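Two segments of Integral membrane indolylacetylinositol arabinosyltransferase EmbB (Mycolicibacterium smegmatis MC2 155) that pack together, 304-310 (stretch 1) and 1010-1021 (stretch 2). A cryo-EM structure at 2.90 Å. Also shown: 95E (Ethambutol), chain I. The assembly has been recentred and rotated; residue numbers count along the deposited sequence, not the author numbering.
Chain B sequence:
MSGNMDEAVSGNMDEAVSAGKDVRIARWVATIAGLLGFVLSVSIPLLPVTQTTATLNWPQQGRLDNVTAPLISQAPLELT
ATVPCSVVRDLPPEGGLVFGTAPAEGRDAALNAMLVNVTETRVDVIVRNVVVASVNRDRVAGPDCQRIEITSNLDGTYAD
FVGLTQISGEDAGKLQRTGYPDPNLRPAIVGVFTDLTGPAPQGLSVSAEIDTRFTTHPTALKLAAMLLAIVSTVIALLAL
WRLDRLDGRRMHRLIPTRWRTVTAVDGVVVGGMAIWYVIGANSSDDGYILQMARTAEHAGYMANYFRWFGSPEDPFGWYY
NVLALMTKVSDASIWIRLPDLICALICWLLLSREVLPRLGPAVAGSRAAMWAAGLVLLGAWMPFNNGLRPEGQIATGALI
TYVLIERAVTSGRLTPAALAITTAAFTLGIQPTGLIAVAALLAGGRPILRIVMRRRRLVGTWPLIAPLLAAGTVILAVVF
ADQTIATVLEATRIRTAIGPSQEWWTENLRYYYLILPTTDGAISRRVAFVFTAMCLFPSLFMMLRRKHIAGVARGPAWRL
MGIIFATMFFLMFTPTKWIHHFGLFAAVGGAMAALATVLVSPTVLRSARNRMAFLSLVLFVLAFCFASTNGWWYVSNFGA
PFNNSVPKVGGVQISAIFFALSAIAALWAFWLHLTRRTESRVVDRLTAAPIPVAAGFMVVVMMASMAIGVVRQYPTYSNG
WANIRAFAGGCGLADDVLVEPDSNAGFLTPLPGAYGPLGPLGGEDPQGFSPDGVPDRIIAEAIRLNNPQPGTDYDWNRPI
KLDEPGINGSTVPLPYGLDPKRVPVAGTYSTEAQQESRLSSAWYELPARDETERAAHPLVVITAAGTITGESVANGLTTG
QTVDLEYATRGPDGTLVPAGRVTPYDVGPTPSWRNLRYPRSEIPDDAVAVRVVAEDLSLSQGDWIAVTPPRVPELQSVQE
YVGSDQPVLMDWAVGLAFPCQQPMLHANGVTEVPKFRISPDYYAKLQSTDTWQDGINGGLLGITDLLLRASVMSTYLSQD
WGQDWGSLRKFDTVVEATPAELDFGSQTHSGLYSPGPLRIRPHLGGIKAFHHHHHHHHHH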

# COMPACT_ATOMS: atom_id res chain seq x y z
N ASN B 304 -10.08 2.29 -26.79
CA ASN B 304 -10.12 2.46 -25.35
C ASN B 304 -10.59 3.89 -25.09
O ASN B 304 -9.90 4.85 -25.43
N TYR B 305 -11.77 4.02 -24.50
CA TYR B 305 -12.48 5.30 -24.53
C TYR B 305 -11.86 6.31 -23.57
O TYR B 305 -11.75 7.49 -23.90
N PHE B 306 -11.46 5.87 -22.38
CA PHE B 306 -11.18 6.77 -21.28
C PHE B 306 -9.70 7.08 -21.08
O PHE B 306 -9.37 7.88 -20.19
N ARG B 307 -8.80 6.50 -21.86
CA ARG B 307 -7.39 6.63 -21.55
C ARG B 307 -6.55 6.25 -22.76
O ARG B 307 -7.04 5.64 -23.71
N TRP B 308 -5.28 6.65 -22.72
CA TRP B 308 -4.24 6.20 -23.65
C TRP B 308 -4.45 6.75 -25.06
O TRP B 308 -4.27 6.04 -26.05
N PHE B 309 -4.83 8.03 -25.16
CA PHE B 309 -4.83 8.77 -26.42
C PHE B 309 -5.67 8.09 -27.50
O PHE B 309 -5.38 8.22 -28.69
N GLY B 310 -6.70 7.36 -27.10
CA GLY B 310 -7.56 6.70 -28.06
C GLY B 310 -6.91 5.55 -28.79
O GLY B 310 -7.04 5.45 -30.02
N ASP B 1010 -10.72 10.86 -11.43
CA ASP B 1010 -10.06 12.10 -11.83
C ASP B 1010 -8.58 11.90 -12.12
O ASP B 1010 -7.97 12.74 -12.77
N THR B 1011 -8.00 10.80 -11.64
CA THR B 1011 -6.61 10.46 -11.92
C THR B 1011 -6.47 9.46 -13.06
O THR B 1011 -5.41 9.40 -13.68
N TRP B 1012 -7.51 8.67 -13.33
CA TRP B 1012 -7.47 7.74 -14.45
C TRP B 1012 -7.68 8.46 -15.78
O TRP B 1012 -6.93 8.25 -16.73
N GLN B 1013 -8.69 9.32 -15.85
CA GLN B 1013 -8.96 10.10 -17.06
C GLN B 1013 -8.26 11.46 -17.00
O GLN B 1013 -8.89 12.50 -17.20
N ASP B 1014 -6.96 11.46 -16.74
CA ASP B 1014 -6.22 12.71 -16.67
C ASP B 1014 -5.71 13.10 -18.05
O ASP B 1014 -5.49 12.26 -18.92
N GLY B 1015 -5.52 14.41 -18.24
CA GLY B 1015 -5.05 14.90 -19.52
C GLY B 1015 -3.63 14.51 -19.86
O GLY B 1015 -3.27 14.48 -21.05
N ILE B 1016 -2.81 14.19 -18.86
CA ILE B 1016 -1.40 13.90 -19.09
C ILE B 1016 -1.13 12.44 -19.42
O ILE B 1016 0.02 12.10 -19.76
N ASN B 1017 -2.13 11.57 -19.32
CA ASN B 1017 -1.99 10.16 -19.65
C ASN B 1017 -3.11 9.73 -20.58
O ASN B 1017 -3.78 8.71 -20.39
N GLY B 1018 -3.33 10.53 -21.61
CA GLY B 1018 -4.39 10.32 -22.58
C GLY B 1018 -5.71 10.90 -22.10
O GLY B 1018 -6.06 12.02 -22.47
N GLY B 1019 -6.43 10.15 -21.27
CA GLY B 1019 -7.60 10.66 -20.59
C GLY B 1019 -8.67 11.24 -21.48
O GLY B 1019 -8.61 11.15 -22.70
N LEU B 1020 -9.69 11.83 -20.85
CA LEU B 1020 -10.66 12.66 -21.55
C LEU B 1020 -10.82 14.04 -20.93
O LEU B 1020 -11.45 14.90 -21.54
N LEU B 1021 -10.26 14.27 -19.74
CA LEU B 1021 -10.30 15.57 -19.08
C LEU B 1021 -9.18 16.49 -19.52
O LEU B 1021 -8.91 17.48 -18.83

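How does Arg-307 reach the other stretch when its CA-to-CB bond points sideways? It does so by extension: chi1, chi2 and chi3 are all t (-163°, 179° and 164°), which carries the guanidinium well away from its own backbone before chi4, at 97°, turns it. There NH2 donates a hydrogen bond to the backbone O of Trp-1012 at 2.9 Å. Trp-1012, with chi1 t and chi2 at -96°, lays its indole alongside the arginine. Arg-307 CD sits over the five-membered ring, 3.5 Å from Trp-1012 CE2, and CZ lies 4.4 Å from the centroid of the six-membered ring, almost on its normal, a cation-pi contact. Asn-1017 (chi1 p, 43°) covers the opposite face of the guanidinium, so the charged group is held between an amide side chain and an aromatic surface.

What else surrounds the Trp-1012 indole? Across the ring from Arg-307 lies ethambutol, whose C14 comes within 3.7 Å of Trp-1012 CE3; the indole thus has the drug on one face and the arginine on the other. Phe-306 CB approaches its edge, 4.4 Å from Trp-1012 CD1. Trp-308 points its CA-to-CB bond away, yet chi1 m (-71°) and chi2 at -49° bring the end of its indole back, with CH2 4.3 Å from Trp-1012 CZ2; the two six-membered rings meet obliquely. Asn-304, chi1 t, also borders the ligand, its ND2 3.5 Å from ethambutol O1.

Why can the backbones come so close around Gly-1018? Here a CB would point toward the other stretch and clash with the backbone N atoms of Trp-308 and Phe-309. Instead, Phe-309, with chi1 m (-63°) and chi2 at -86°, folds its ring over the glycine, placing Gly-1018 CA 3.7 Å from the ring centroid in a CH-pi contact. Gly-1019 shares the positive phi of Gly-1018, but a CB there would point away from stretch 1 and run into Asp-1014 O of its own stretch. Nearby, Trp-308 N gives a weak hydrogen bond to Asn-1017 O at 3.5 Å, and Gly-1019 CA makes a CA-H...O contact with Phe-306 O at 3.3 Å.

How do Tyr-305 and Leu-1020 fit together? Leu-1020 points directly toward stretch 1. Its chi1 of -91° lies between wells, while chi2 is t, and CD1 rests over one face of the Tyr-305 ring, 3.9 Å from Tyr-305 CE2. Tyr-305 uses chi1 t (-171°) to bring its ring nearer, although its CA-to-CB bond points sideways. The same Leu-1020 CD1 also lies 3.7 Å from Tyr-305 O, so this methyl packs against both ring and backbone.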

# COMPACT_ATOMS: atom_id res chain seq x y z
CB ASN B 304 -8.75 2.21 -24.72
CG ASN B 304 -8.84 1.81 -23.26
OD1 ASN B 304 -9.10 2.64 -22.40
ND2 ASN B 304 -8.63 0.53 -22.99
CB TYR B 305 -13.95 5.07 -24.21
CG TYR B 305 -14.83 6.28 -24.41
CD1 TYR B 305 -14.86 6.94 -25.63
CD2 TYR B 305 -15.63 6.75 -23.38
CE1 TYR B 305 -15.67 8.04 -25.81
CE2 TYR B 305 -16.43 7.85 -23.56
CZ TYR B 305 -16.45 8.49 -24.78
OH TYR B 305 -17.25 9.59 -24.95
CB PHE B 306 -11.75 6.19 -19.97
CG PHE B 306 -13.23 5.99 -19.99
CD1 PHE B 306 -14.09 7.04 -19.72
CD2 PHE B 306 -13.77 4.76 -20.28
CE1 PHE B 306 -15.45 6.86 -19.74
CE2 PHE B 306 -15.14 4.57 -20.30
CZ PHE B 306 -15.98 5.62 -20.03
CB ARG B 307 -7.03 5.76 -20.34
CG ARG B 307 -5.72 6.09 -19.64
CD ARG B 307 -5.52 5.16 -18.46
NE ARG B 307 -4.15 5.16 -17.96
CZ ARG B 307 -3.73 5.88 -16.92
NH1 ARG B 307 -2.47 5.81 -16.53
NH2 ARG B 307 -4.58 6.66 -16.27
CB TRP B 308 -4.14 4.68 -23.67
CG TRP B 308 -3.55 4.13 -22.42
CD1 TRP B 308 -2.42 4.54 -21.80
CD2 TRP B 308 -4.08 3.06 -21.62
NE1 TRP B 308 -2.19 3.80 -20.67
CE2 TRP B 308 -3.20 2.89 -20.54
CE3 TRP B 308 -5.20 2.24 -21.72
CZ2 TRP B 308 -3.41 1.92 -19.56
CZ3 TRP B 308 -5.41 1.29 -20.75
CH2 TRP B 308 -4.52 1.14 -19.68
CB PHE B 309 -3.41 9.00 -26.93
CG PHE B 309 -2.57 9.85 -26.01
CD1 PHE B 309 -2.61 11.23 -26.10
CD2 PHE B 309 -1.76 9.27 -25.06
CE1 PHE B 309 -1.85 12.01 -25.26
CE2 PHE B 309 -0.99 10.04 -24.22
CZ PHE B 309 -1.04 11.41 -24.32
CB ASP B 1010 -10.24 13.17 -10.76
CG ASP B 1010 -11.49 14.01 -10.98
OD1 ASP B 1010 -12.26 13.70 -11.90
OD2 ASP B 1010 -11.68 14.98 -10.22
CB THR B 1011 -5.93 9.90 -10.67
OG1 THR B 1011 -6.58 8.68 -10.28
CG2 THR B 1011 -6.01 10.90 -9.54
CB TRP B 1012 -8.53 6.65 -14.26
CG TRP B 1012 -8.48 5.56 -15.28
CD1 TRP B 1012 -9.23 5.46 -16.41
CD2 TRP B 1012 -7.64 4.39 -15.26
NE1 TRP B 1012 -8.91 4.32 -17.10
CE2 TRP B 1012 -7.94 3.65 -16.41
CE3 TRP B 1012 -6.67 3.92 -14.37
CZ2 TRP B 1012 -7.30 2.45 -16.70
CZ3 TRP B 1012 -6.04 2.73 -14.67
CH2 TRP B 1012 -6.35 2.01 -15.82
CB GLN B 1013 -10.46 10.27 -17.24
CG GLN B 1013 -11.28 9.05 -16.90
CD GLN B 1013 -12.75 9.36 -16.82
OE1 GLN B 1013 -13.18 10.47 -17.10
NE2 GLN B 1013 -13.54 8.37 -16.42
CB ASP B 1014 -5.06 12.58 -15.69
CG ASP B 1014 -4.48 13.92 -15.29
OD1 ASP B 1014 -5.04 14.96 -15.70
OD2 ASP B 1014 -3.46 13.94 -14.57
CB ILE B 1016 -0.54 14.30 -17.87
CG1 ILE B 1016 -0.82 13.37 -16.70
CG2 ILE B 1016 -0.81 15.74 -17.49
CD1 ILE B 1016 0.19 13.48 -15.58
CB ASN B 1017 -1.95 9.30 -18.38
CG ASN B 1017 -2.97 9.73 -17.36
OD1 ASN B 1017 -3.95 10.40 -17.68
ND2 ASN B 1017 -2.74 9.36 -16.10
CB LEU B 1020 -12.03 11.98 -21.59
CG LEU B 1020 -12.31 11.10 -22.81
CD1 LEU B 1020 -13.67 10.45 -22.69
CD2 LEU B 1020 -12.21 11.91 -24.09
CB LEU B 1021 -10.26 15.38 -17.56
CG LEU B 1021 -11.38 14.54 -16.95
CD1 LEU B 1021 -11.13 14.33 -15.47
CD2 LEU B 1021 -12.73 15.19 -17.18
C2 95E I . -9.46 -1.66 -19.79
O12 95E I . -10.09 -1.06 -11.38
C11 95E I . -10.12 -1.32 -12.76
C10 95E I . -9.38 -0.20 -13.49
C13 95E I . -9.78 1.15 -12.90
C14 95E I . -8.68 1.78 -12.07
N9 95E I . -9.76 -0.21 -14.88
C8 95E I . -9.42 -1.49 -15.46
C7 95E I . -9.31 -1.39 -16.98
N6 95E I . -10.41 -2.11 -17.59
C3 95E I . -10.00 -2.71 -18.84
O1 95E I . -9.41 -2.23 -21.07
C4 95E I . -11.21 -3.38 -19.48
C5 95E I . -11.89 -4.39 -18.55